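Local atomic coordinates of universal stress protein (Pseudomonas aeruginosa UCBPP-PA14, PDB entry 7MQ5), a protein that is of unknown function but belongs to the universal stress protein family, whose members commonly help bacteria to endure stress, some of them by binding nucleotides. Residues A139-G144 and L172-A177; T241-V246 and V271-P276; G223-L228 and G257-V262; R130-G135 and A165-A170; L153-I158 and A209-S214. All blocks are in the same frame, centred on the assembly; numbering follows the deposited sequence.

Interaction 1 (A139-G144 and L172-A177)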
# COMPACT_ATOMS: atom_id res chain seq x y z
N ALA A 139 -8.00 2.20 7.11
CA ALA A 139 -8.00 0.79 6.66
C ALA A 139 -9.35 0.51 5.99
O ALA A 139 -10.38 0.83 6.60
CB ALA A 139 -7.77 -0.13 7.83
N ALA A 140 -9.35 -0.11 4.81
CA ALA A 140 -10.61 -0.46 4.10
C ALA A 140 -10.85 -1.96 4.21
O ALA A 140 -10.01 -2.74 3.76
CB ALA A 140 -10.54 -0.02 2.66
N VAL A 141 -11.99 -2.34 4.78
CA VAL A 141 -12.38 -3.77 4.91
C VAL A 141 -13.86 -3.92 4.54
O VAL A 141 -14.51 -2.92 4.14
CB VAL A 141 -12.11 -4.25 6.35
CG1 VAL A 141 -10.64 -4.12 6.73
CG2 VAL A 141 -13.00 -3.51 7.34
N ASP A 142 -14.35 -5.16 4.53
CA ASP A 142 -15.81 -5.42 4.38
C ASP A 142 -16.15 -6.39 5.51
O ASP A 142 -15.95 -7.60 5.33
CB ASP A 142 -16.21 -5.94 3.00
CG ASP A 142 -17.71 -6.19 2.85
OD1 ASP A 142 -18.44 -6.07 3.87
OD2 ASP A 142 -18.15 -6.50 1.73
N VAL A 143 -16.59 -5.86 6.65
CA VAL A 143 -16.89 -6.71 7.84
C VAL A 143 -18.02 -7.70 7.53
O VAL A 143 -18.14 -8.68 8.28
CB VAL A 143 -17.20 -5.84 9.08
CG1 VAL A 143 -16.09 -4.82 9.34
CG2 VAL A 143 -18.54 -5.13 8.97
N GLY A 144 -18.77 -7.50 6.44
CA GLY A 144 -19.86 -8.41 6.05
C GLY A 144 -19.37 -9.75 5.51
O GLY A 144 -20.23 -10.58 5.19
N LEU A 172 -5.77 5.76 13.83
CA LEU A 172 -6.28 4.70 12.95
C LEU A 172 -7.81 4.77 12.84
O LEU A 172 -8.49 4.92 13.87
CB LEU A 172 -5.83 3.36 13.53
CG LEU A 172 -6.34 2.11 12.81
CD1 LEU A 172 -5.81 2.07 11.38
CD2 LEU A 172 -5.95 0.86 13.57
N HIS A 173 -8.31 4.63 11.62
CA HIS A 173 -9.74 4.68 11.26
C HIS A 173 -10.02 3.51 10.32
O HIS A 173 -9.10 3.10 9.59
CB HIS A 173 -10.06 6.07 10.66
CG HIS A 173 -9.53 7.21 11.49
ND1 HIS A 173 -10.31 7.95 12.36
CD2 HIS A 173 -8.26 7.68 11.63
CE1 HIS A 173 -9.56 8.84 12.98
NE2 HIS A 173 -8.29 8.69 12.55
N VAL A 174 -11.25 3.02 10.32
CA VAL A 174 -11.64 1.88 9.45
C VAL A 174 -12.91 2.23 8.68
O VAL A 174 -13.84 2.78 9.28
CB VAL A 174 -11.87 0.61 10.28
CG1 VAL A 174 -12.30 -0.57 9.41
CG2 VAL A 174 -10.65 0.25 11.10
N ILE A 175 -12.93 1.94 7.38
CA ILE A 175 -14.15 2.09 6.54
C ILE A 175 -14.57 0.69 6.10
O ILE A 175 -13.74 -0.06 5.54
CB ILE A 175 -13.98 3.05 5.34
CG1 ILE A 175 -15.22 3.12 4.45
CG2 ILE A 175 -12.75 2.69 4.53
CD1 ILE A 175 -16.49 3.55 5.13
N SER A 176 -15.81 0.34 6.43
CA SER A 176 -16.43 -0.92 5.98
C SER A 176 -17.57 -0.53 5.04
O SER A 176 -18.51 0.12 5.50
CB SER A 176 -16.93 -1.75 7.12
OG SER A 176 -17.51 -2.96 6.65
N ALA A 177 -17.43 -0.87 3.77
CA ALA A 177 -18.46 -0.56 2.77
C ALA A 177 -19.07 -1.88 2.33
O ALA A 177 -18.35 -2.71 1.74
CB ALA A 177 -17.86 0.22 1.62
O HOH W 1 -15.58 -2.29 1.53

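Interaction 2 (T241-V246 and V271-P276)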
# COMPACT_ATOMS: atom_id res chain seq x y z
N THR A 241 -4.10 5.27 3.02
CA THR A 241 -5.23 4.32 2.99
C THR A 241 -4.61 2.94 2.70
O THR A 241 -3.82 2.82 1.77
CB THR A 241 -6.30 4.70 1.96
OG1 THR A 241 -6.77 6.02 2.25
CG2 THR A 241 -7.48 3.76 1.98
N VAL A 242 -5.00 1.95 3.47
CA VAL A 242 -4.53 0.55 3.30
C VAL A 242 -5.70 -0.24 2.72
O VAL A 242 -6.80 -0.24 3.31
CB VAL A 242 -4.05 -0.06 4.62
CG1 VAL A 242 -3.51 -1.46 4.36
CG2 VAL A 242 -3.00 0.82 5.29
N ILE A 243 -5.47 -0.87 1.57
CA ILE A 243 -6.52 -1.66 0.88
C ILE A 243 -5.97 -3.03 0.50
O ILE A 243 -4.73 -3.23 0.46
CB ILE A 243 -7.04 -0.93 -0.38
CG1 ILE A 243 -6.00 -0.91 -1.50
CG2 ILE A 243 -7.56 0.46 -0.04
CD1 ILE A 243 -6.53 -0.36 -2.80
N GLY A 244 -6.89 -3.95 0.26
CA GLY A 244 -6.56 -5.27 -0.28
C GLY A 244 -7.18 -5.42 -1.65
O GLY A 244 -8.22 -4.79 -1.92
N THR A 245 -6.52 -6.16 -2.52
CA THR A 245 -7.08 -6.54 -3.83
C THR A 245 -8.14 -7.63 -3.63
O THR A 245 -8.31 -8.14 -2.50
CB THR A 245 -5.94 -6.91 -4.79
OG1 THR A 245 -5.23 -8.01 -4.21
CG2 THR A 245 -5.01 -5.75 -5.04
N VAL A 246 -8.84 -7.99 -4.69
CA VAL A 246 -9.99 -8.94 -4.59
C VAL A 246 -9.50 -10.31 -4.10
O VAL A 246 -8.39 -10.75 -4.46
CB VAL A 246 -10.77 -8.96 -5.92
CG1 VAL A 246 -9.90 -9.43 -7.08
CG2 VAL A 246 -12.06 -9.76 -5.83
N VAL A 271 -1.29 5.16 -0.80
CA VAL A 271 -2.07 3.91 -0.78
C VAL A 271 -1.11 2.73 -0.59
O VAL A 271 -0.16 2.58 -1.37
CB VAL A 271 -2.93 3.72 -2.04
CG1 VAL A 271 -3.91 2.56 -1.88
CG2 VAL A 271 -3.70 4.98 -2.42
N LEU A 272 -1.37 1.93 0.45
CA LEU A 272 -0.64 0.66 0.66
C LEU A 272 -1.54 -0.44 0.11
O LEU A 272 -2.67 -0.61 0.62
CB LEU A 272 -0.33 0.46 2.14
CG LEU A 272 0.38 -0.85 2.45
CD1 LEU A 272 1.74 -0.91 1.79
CD2 LEU A 272 0.51 -1.07 3.95
N VAL A 273 -1.06 -1.15 -0.90
CA VAL A 273 -1.84 -2.19 -1.60
C VAL A 273 -1.34 -3.58 -1.17
O VAL A 273 -0.17 -3.91 -1.42
CB VAL A 273 -1.72 -2.00 -3.11
CG1 VAL A 273 -2.52 -3.06 -3.85
CG2 VAL A 273 -2.15 -0.60 -3.52
N LEU A 274 -2.23 -4.33 -0.53
CA LEU A 274 -1.96 -5.70 -0.08
C LEU A 274 -2.72 -6.68 -0.96
O LEU A 274 -3.77 -6.31 -1.51
CB LEU A 274 -2.38 -5.84 1.38
CG LEU A 274 -1.76 -4.83 2.33
CD1 LEU A 274 -2.29 -5.03 3.74
CD2 LEU A 274 -0.25 -4.91 2.31
N LYS A 275 -2.21 -7.90 -1.07
CA LYS A 275 -2.88 -8.95 -1.86
C LYS A 275 -3.10 -10.17 -0.98
O LYS A 275 -2.38 -10.37 0.00
CB LYS A 275 -2.05 -9.36 -3.07
CG LYS A 275 -1.73 -8.23 -4.04
CD LYS A 275 -1.08 -8.74 -5.30
CE LYS A 275 -0.78 -7.66 -6.33
NZ LYS A 275 0.42 -6.85 -6.01
N PRO A 276 -4.10 -11.01 -1.31
CA PRO A 276 -4.32 -12.25 -0.57
C PRO A 276 -3.07 -13.13 -0.62
O PRO A 276 -2.37 -13.14 -1.62
CB PRO A 276 -5.47 -12.93 -1.32
CG PRO A 276 -6.20 -11.79 -1.99
CD PRO A 276 -5.11 -10.80 -2.35

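Interaction 3 (G223-L228 and G257-V262)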
# COMPACT_ATOMS: atom_id res chain seq x y z
N GLY A 223 -23.43 0.95 0.61
CA GLY A 223 -23.33 1.56 -0.72
C GLY A 223 -22.12 1.03 -1.46
O GLY A 223 -21.43 0.14 -0.97
N PRO A 224 -21.80 1.60 -2.64
CA PRO A 224 -20.68 1.12 -3.44
C PRO A 224 -19.32 1.39 -2.77
O PRO A 224 -19.02 2.53 -2.48
CB PRO A 224 -20.83 1.88 -4.77
CG PRO A 224 -22.18 2.57 -4.71
CD PRO A 224 -22.51 2.73 -3.25
N ALA A 225 -18.51 0.35 -2.53
CA ALA A 225 -17.20 0.53 -1.86
C ALA A 225 -16.29 1.44 -2.69
O ALA A 225 -15.48 2.19 -2.10
CB ALA A 225 -16.54 -0.81 -1.63
N ASP A 226 -16.43 1.39 -4.01
CA ASP A 226 -15.57 2.21 -4.91
C ASP A 226 -15.83 3.71 -4.69
O ASP A 226 -14.98 4.52 -5.07
CB ASP A 226 -15.77 1.84 -6.39
CG ASP A 226 -17.16 2.08 -6.93
OD1 ASP A 226 -18.12 1.79 -6.21
OD2 ASP A 226 -17.27 2.54 -8.08
N VAL A 227 -16.99 4.11 -4.15
CA VAL A 227 -17.15 5.57 -3.87
C VAL A 227 -17.09 5.80 -2.35
O VAL A 227 -16.66 6.89 -1.93
CB VAL A 227 -18.45 6.16 -4.47
CG1 VAL A 227 -18.49 5.93 -5.98
CG2 VAL A 227 -19.70 5.61 -3.80
N LEU A 228 -17.45 4.80 -1.55
CA LEU A 228 -17.47 5.02 -0.08
C LEU A 228 -16.04 5.13 0.47
O LEU A 228 -15.83 5.98 1.36
CB LEU A 228 -18.25 3.90 0.60
CG LEU A 228 -19.75 3.89 0.32
CD1 LEU A 228 -20.42 2.71 0.99
CD2 LEU A 228 -20.39 5.19 0.77
N GLY A 257 -9.18 -6.14 -9.23
CA GLY A 257 -10.62 -6.01 -8.93
C GLY A 257 -11.12 -4.60 -9.14
O GLY A 257 -10.34 -3.65 -8.98
N ASN A 258 -12.42 -4.44 -9.38
CA ASN A 258 -12.96 -3.10 -9.69
C ASN A 258 -12.82 -2.14 -8.51
O ASN A 258 -12.49 -0.96 -8.75
CB ASN A 258 -14.44 -3.15 -10.07
CG ASN A 258 -14.97 -1.79 -10.47
OD1 ASN A 258 -14.61 -1.26 -11.52
ND2 ASN A 258 -15.82 -1.21 -9.63
N THR A 259 -13.08 -2.58 -7.28
CA THR A 259 -13.02 -1.61 -6.16
C THR A 259 -11.62 -1.01 -6.07
O THR A 259 -11.49 0.22 -6.03
CB THR A 259 -13.45 -2.22 -4.82
OG1 THR A 259 -14.83 -2.58 -4.94
CG2 THR A 259 -13.27 -1.29 -3.65
N ALA A 260 -10.61 -1.87 -6.02
CA ALA A 260 -9.23 -1.35 -5.88
C ALA A 260 -8.84 -0.53 -7.11
O ALA A 260 -8.14 0.48 -6.93
CB ALA A 260 -8.27 -2.48 -5.60
N GLU A 261 -9.29 -0.91 -8.31
CA GLU A 261 -8.94 -0.12 -9.52
C GLU A 261 -9.47 1.31 -9.37
O GLU A 261 -8.69 2.28 -9.54
CB GLU A 261 -9.54 -0.76 -10.77
CG GLU A 261 -8.83 -2.02 -11.22
CD GLU A 261 -9.42 -2.66 -12.46
OE1 GLU A 261 -10.52 -2.24 -12.87
OE2 GLU A 261 -8.78 -3.56 -13.02
N VAL A 262 -10.74 1.45 -9.03
CA VAL A 262 -11.34 2.80 -8.91
C VAL A 262 -10.70 3.57 -7.75
O VAL A 262 -10.32 4.73 -7.93
CB VAL A 262 -12.87 2.72 -8.76
CG1 VAL A 262 -13.47 4.09 -8.49
CG2 VAL A 262 -13.52 2.06 -9.97
O HOH W 2 -17.16 1.42 -10.39

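Interaction 4 (R130-G135 and A165-A170)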
# COMPACT_ATOMS: atom_id res chain seq x y z
N ARG A 130 2.08 15.42 1.98
CA ARG A 130 1.83 15.66 3.42
C ARG A 130 2.62 14.66 4.26
O ARG A 130 2.70 13.49 3.92
CB ARG A 130 0.34 15.52 3.73
CG ARG A 130 -0.53 16.62 3.14
CD ARG A 130 -1.97 16.31 3.47
NE ARG A 130 -2.48 15.24 2.61
CZ ARG A 130 -3.36 14.31 2.99
NH1 ARG A 130 -3.75 14.23 4.25
NH2 ARG A 130 -3.78 13.41 2.12
N PRO A 131 3.21 15.09 5.40
CA PRO A 131 3.90 14.14 6.27
C PRO A 131 2.90 13.15 6.89
O PRO A 131 1.76 13.48 7.11
CB PRO A 131 4.52 15.03 7.35
CG PRO A 131 3.67 16.28 7.34
CD PRO A 131 3.27 16.47 5.90
N TRP A 132 3.36 11.94 7.17
CA TRP A 132 2.48 10.97 7.88
C TRP A 132 2.30 11.35 9.35
O TRP A 132 1.24 11.05 9.90
CB TRP A 132 3.10 9.58 7.82
CG TRP A 132 2.94 8.89 6.52
CD1 TRP A 132 2.54 9.41 5.32
CD2 TRP A 132 3.31 7.53 6.26
NE1 TRP A 132 2.56 8.44 4.36
CE2 TRP A 132 3.06 7.29 4.90
CE3 TRP A 132 3.83 6.50 7.05
CZ2 TRP A 132 3.28 6.04 4.31
CZ3 TRP A 132 4.04 5.27 6.48
CH2 TRP A 132 3.78 5.05 5.12
N THR A 133 3.35 11.90 9.97
CA THR A 133 3.36 12.13 11.43
C THR A 133 2.14 12.94 11.85
O THR A 133 1.88 14.03 11.28
CB THR A 133 4.69 12.73 11.88
OG1 THR A 133 5.70 11.77 11.55
CG2 THR A 133 4.75 13.04 13.36
N GLY A 134 1.40 12.39 12.81
CA GLY A 134 0.22 13.07 13.35
C GLY A 134 -1.01 12.98 12.47
O GLY A 134 -2.04 13.56 12.86
N GLY A 135 -0.95 12.28 11.33
CA GLY A 135 -2.12 12.26 10.44
C GLY A 135 -3.12 11.17 10.77
O GLY A 135 -3.12 10.65 11.91
N ALA A 165 0.10 3.53 11.93
CA ALA A 165 -0.41 4.54 12.88
C ALA A 165 0.58 4.68 14.05
O ALA A 165 0.83 5.80 14.50
CB ALA A 165 -1.79 4.17 13.35
N GLY A 166 1.12 3.56 14.53
CA GLY A 166 2.05 3.62 15.67
C GLY A 166 3.36 4.30 15.30
O GLY A 166 3.80 5.20 16.04
N LEU A 167 3.94 3.94 14.15
CA LEU A 167 5.28 4.50 13.82
C LEU A 167 5.16 5.97 13.44
O LEU A 167 6.12 6.73 13.68
CB LEU A 167 5.99 3.65 12.76
CG LEU A 167 5.43 3.67 11.34
CD1 LEU A 167 5.99 4.84 10.53
CD2 LEU A 167 5.78 2.35 10.64
N ALA A 168 4.01 6.39 12.92
CA ALA A 168 3.81 7.80 12.50
C ALA A 168 3.16 8.64 13.62
O ALA A 168 2.93 9.84 13.38
CB ALA A 168 2.95 7.82 11.26
N LYS A 169 2.86 8.04 14.77
CA LYS A 169 2.15 8.78 15.85
C LYS A 169 0.91 9.42 15.23
O LYS A 169 0.69 10.65 15.38
CB LYS A 169 3.07 9.76 16.58
CG LYS A 169 4.18 9.09 17.37
CD LYS A 169 4.91 10.00 18.32
CE LYS A 169 5.91 9.25 19.17
NZ LYS A 169 6.95 8.58 18.35
N ALA A 170 0.11 8.57 14.58
CA ALA A 170 -1.10 8.94 13.83
C ALA A 170 -2.28 8.18 14.43
O ALA A 170 -2.07 7.30 15.30
CB ALA A 170 -0.90 8.59 12.36
O HOH W 3 6.72 9.65 13.68

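Interaction 5 (L153-I158 and A209-S214)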
# COMPACT_ATOMS: atom_id res chain seq x y z
N LEU A 153 -7.06 -11.61 4.83
CA LEU A 153 -6.78 -10.32 4.15
C LEU A 153 -7.09 -9.16 5.11
O LEU A 153 -6.26 -8.25 5.24
CB LEU A 153 -7.63 -10.21 2.87
CG LEU A 153 -7.34 -9.00 1.99
CD1 LEU A 153 -5.90 -9.00 1.53
CD2 LEU A 153 -8.28 -8.96 0.79
N HIS A 154 -8.24 -9.20 5.78
CA HIS A 154 -8.59 -8.11 6.74
C HIS A 154 -7.56 -8.05 7.87
O HIS A 154 -7.21 -6.93 8.28
CB HIS A 154 -10.01 -8.29 7.29
CG HIS A 154 -11.07 -8.17 6.27
ND1 HIS A 154 -12.32 -8.74 6.42
CD2 HIS A 154 -11.07 -7.60 5.05
CE1 HIS A 154 -13.05 -8.48 5.36
NE2 HIS A 154 -12.31 -7.78 4.51
N ALA A 155 -7.13 -9.20 8.38
CA ALA A 155 -6.13 -9.19 9.47
C ALA A 155 -4.86 -8.50 8.97
O ALA A 155 -4.26 -7.72 9.74
CB ALA A 155 -5.85 -10.60 9.94
N GLY A 156 -4.46 -8.73 7.71
CA GLY A 156 -3.24 -8.10 7.18
C GLY A 156 -3.43 -6.61 6.98
O GLY A 156 -2.51 -5.81 7.29
N ILE A 157 -4.60 -6.21 6.49
CA ILE A 157 -4.89 -4.77 6.28
C ILE A 157 -4.83 -4.05 7.62
O ILE A 157 -4.17 -3.01 7.73
CB ILE A 157 -6.27 -4.62 5.60
CG1 ILE A 157 -6.24 -5.10 4.15
CG2 ILE A 157 -6.79 -3.19 5.72
CD1 ILE A 157 -7.61 -5.38 3.58
N ILE A 158 -5.43 -4.64 8.66
CA ILE A 158 -5.43 -3.99 10.00
C ILE A 158 -4.02 -4.04 10.61
O ILE A 158 -3.63 -3.04 11.24
CB ILE A 158 -6.47 -4.64 10.93
CG1 ILE A 158 -7.90 -4.46 10.40
CG2 ILE A 158 -6.34 -4.10 12.35
CD1 ILE A 158 -8.33 -3.03 10.20
N ALA A 209 -15.16 -5.79 18.68
CA ALA A 209 -14.55 -6.33 19.91
C ALA A 209 -13.20 -6.99 19.59
O ALA A 209 -12.22 -6.72 20.29
CB ALA A 209 -15.48 -7.32 20.57
N GLU A 210 -13.16 -7.80 18.52
CA GLU A 210 -11.92 -8.52 18.16
C GLU A 210 -10.79 -7.52 17.94
O GLU A 210 -9.66 -7.76 18.42
CB GLU A 210 -12.14 -9.34 16.88
CG GLU A 210 -10.91 -10.11 16.44
CD GLU A 210 -11.15 -11.08 15.30
OE1 GLU A 210 -12.30 -11.15 14.83
OE2 GLU A 210 -10.20 -11.77 14.91
N TYR A 211 -11.09 -6.43 17.24
CA TYR A 211 -10.03 -5.46 16.87
C TYR A 211 -10.00 -4.21 17.77
O TYR A 211 -9.17 -3.31 17.51
CB TYR A 211 -10.18 -5.13 15.38
CG TYR A 211 -9.75 -6.25 14.47
CD1 TYR A 211 -8.40 -6.47 14.24
CD2 TYR A 211 -10.66 -7.08 13.84
CE1 TYR A 211 -7.97 -7.48 13.40
CE2 TYR A 211 -10.24 -8.10 13.00
CZ TYR A 211 -8.89 -8.30 12.78
OH TYR A 211 -8.43 -9.30 11.95
N GLY A 212 -10.86 -4.15 18.78
CA GLY A 212 -10.79 -3.03 19.74
C GLY A 212 -10.98 -1.66 19.11
O GLY A 212 -10.17 -0.74 19.40
N PHE A 213 -12.01 -1.51 18.27
CA PHE A 213 -12.30 -0.20 17.65
C PHE A 213 -13.45 0.50 18.36
O PHE A 213 -14.43 -0.16 18.70
CB PHE A 213 -12.61 -0.37 16.17
CG PHE A 213 -11.41 -0.77 15.35
CD1 PHE A 213 -10.28 0.04 15.34
CD2 PHE A 213 -11.42 -1.90 14.55
CE1 PHE A 213 -9.17 -0.30 14.58
CE2 PHE A 213 -10.31 -2.23 13.78
CZ PHE A 213 -9.18 -1.44 13.83
N SER A 214 -13.31 1.81 18.54
CA SER A 214 -14.40 2.65 19.09
C SER A 214 -15.45 2.86 18.00
O SER A 214 -15.14 2.66 16.81
CB SER A 214 -13.88 3.98 19.54
OG SER A 214 -13.48 4.76 18.42

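Interaction 1 (A139-G144 and L172-A177)
The carbonyl oxygen of Ala139 is gripped twice by the neighbouring strand: Ile175 N donates to Ala139 O at 2.9 Å, and the CA-H of Val174 makes a weaker CH...O contact with the same oxygen. Ala139 N bonds to His173 O, and Val141 N reaches Ile175 O at 3.0 Å, so the two strands run parallel with Ala139 beside Val174 and Ala140 beside Ile175. The small side chain of Ala139 suits a place where helix 148-167 presses close through Ile157 and Ile158. Val141 and Val174, both branched at CB and at home in a strand, cross on that face with CG2 of Val141 3.7 Å from CG1 of Val174.

Beyond Val141 the pairing changes character. Water 1 donates to Val141 O at 2.9 Å and also to Ala177 O, bridging the two backbones. Ser176 OG, anti to its backbone N (chi1 -179°), accepts from Val143 N at 3.0 Å, and both methyls of Val143 crowd round this small hydroxyl, CG2 of Val143 lying 3.3 Å from Ser176 OG. Asp142 OD1 accepts a hydrogen bond from Gly144 N, met from above the carboxylate plane, in an Asx turn, and is also hydrogen-bonded to His178 ND1. Strand, helix 148-167 and returning parallel strand form a beta-alpha-beta crossover of the Rossmann-like fold of universal stress proteins.

Interaction 2 (T241-V246 and V271-P276)
Two parallel strands of a beta-alpha-beta unit, joined through helix 258-264, lie side by side here, with Thr241 paired to Val271 and Gly244 to Leu274. Their backbones exchange four hydrogen bonds. Leu272 N donates to Thr241 O at 2.9 Å, and Ile243 N answers to Leu272 O at 3.0 Å. Leu274 N then bonds to Ile243 O, and Thr245 N to Leu274 O.

On the face turned to helix 148-167, CG1 of Val242 packs 3.8 Å from CD1 of Leu274, while Val242 and Leu272 stand side by side, pointing the same way. Gly244 shares this face and, having no side chain, lets Ile157 of that helix come up to its backbone. On the other face Ile243 and Val271 cross under helix 258-264, with CD1 of Ile243 4.0 Å from CG1 of Val271, though Ile243 has a second conformer and this distance is less certain.

Past the strand ends Thr245 takes over. Its OG1 sits between its own backbone N and carbonyl carbon (chi1 60°), which sets it 3.4 Å from CD of Pro276. CG2 of Thr245 meanwhile lies 3.9 Å from CG1 of Val273. Pro276 has no amide hydrogen to offer, and at the N-cap of helix 277-287 the helix needs none. Lys275 carries its amine away to Leu116 O and Ala119 O. The chemistry is thus divided: backbone bonds satisfy buried polar groups between the strands, leaving both faces largely to branched aliphatic side chains that suit a covered sheet.

Interaction 3 (G223-L228 and G257-V262)
Asp226 lays its CB against the side chain of Val262, 3.8 Å from CG1 of Val262, the two side chains crossing at a slant. CG of Asp226 lies between its backbone N and carbonyl carbon (chi1 63°), and the carboxylate beyond it is joined to the other helix by one water. This water 2 donates to Asp226 OD2 at 2.6 Å and accepts from Asn258 ND2 at 3.0 Å. The two side chains themselves stay 4.3 Å apart, measured from Asp226 OD2 to Asn258 ND2, so the polar link passes through the solvent molecule. Aspartate and asparagine suit this solvent-facing margin, since both can remain hydrated.

Nearer the sheet a second apolar contact forms. CB of Ala225 meets CG2 of Thr259 at 3.9 Å, and the small alanine allows this close approach of the two helix starts. Pro224 and Gly257 are the respective N-caps; the positive phi of Gly257 (94°) is one that glycine adopts readily. Overall this is a light surface contact between the first turns of helices 225-236 and 258-264. Ala225 also packs on Ala177 of strand 171-178, while Ala260, one residue on from Thr259, rests on Ile243 of strand 240-244.

Interaction 4 (R130-G135 and A165-A170)
Trp132 meets the end of the helix with its near end and with one edge of its indole: CB of Trp132 rests 3.9 Å from CB of Ala168, and CE3 of Trp132 lies 4.4 Å from CD1 of Leu167, which approaches near the ring plane. The indole NE1 bonds to Asp270 OD2, which ties the polar corner of this buried ring to the sheet. CA of Thr133 comes 3.0 Å from Ala168 O in a CH...O contact, with CG2 of Thr133 close to the same oxygen. Water 3 lies between Thr133 OG1 and Leu167 O and donates to Leu167 O.

Trp132 to Gly135 form a type II turn, in which Gly134 takes a positive phi (77°) that glycine accommodates easily. The turn presents Gly134 N to Ala168 O at 3.0 Å; a second bond to Lys169 O is weak. Lys169 itself has positive phi in the Schellman motif that ends helix 148-167. Beside it, CB of Ala170 comes within 3.1 Å of Gly135 O, a tight fit suited to a small residue. Carbonyls at the helix end, short of donors within the helix, thus receive a turn N-H and a water, which would probably ease the negative end of the helix dipole.

Interaction 5 (L153-I158 and A209-S214)
Ile158 provides the close-packed half of this contact, packing against two aromatic rings. Its CG2, anti to the backbone N, comes 3.7 Å from CD1 of Tyr211, and the two side chains cross at a slant. CG1 of Ile158 stands over one face of the tyrosine ring, nearer the ring's margin than its middle. Toward Phe213 the isoleucine reaches tip to tip, CD1 of Ile158 lying 4.1 Å from CZ of Phe213. Ile158 has a second conformer, so its exact distances are less certain. A branched aliphatic chain fits here because its arms can serve both rings at once.

Phe213 turns one face to the backbone: Tyr211 O lies over the ring centre, 3.8 Å above the plane. Deeper in, the phenylalanine touches Leu172 and Val174 of the sheet, as an apolar ring can.

Outward the packing thins. The tyrosine reaches the helix with its OH, which touches Ala155 rather than bonding to it, with CA of Ala155 3.4 Å from Tyr211 OH and CB of Ala155 3.5 Å from it. Alanine keeps this edge low enough for the hydroxyl to fit, and both residues are partly exposed. Glu210 CG lies against the opposite face of the tyrosine ring from Ile158.

Gly212, with positive phi (60°), closes helix 193-211 in a Schellman motif and turns the chain so that Phe213 follows Tyr211 back to Ile158. Two neighbouring helices laid over the same face of a parallel sheet are characteristic of the alpha/beta layering of this Rossmann-like fold.

Interactions 1 and 2 are the buried sheet contacts, both parallel strand pairs held by backbone bonds; strands 136-141 and 240-244 adjoin, so Ala140 N probably bonds to Val242 O, 3.0 Å away. The other three concern the helices. Interaction 5 is buried and apolar, resting on interaction 1 where Phe213 meets Val174. Interaction 3, at the surface on the other face of the sheet, is slight and water-bridged. Interaction 4 is partly buried and joins a turn to the end of helix 148-167, the helix whose first half serves interaction 5. Backbone bonding therefore dominates in the sheet, side-chain packing between the helices, and water enters mainly at the edges.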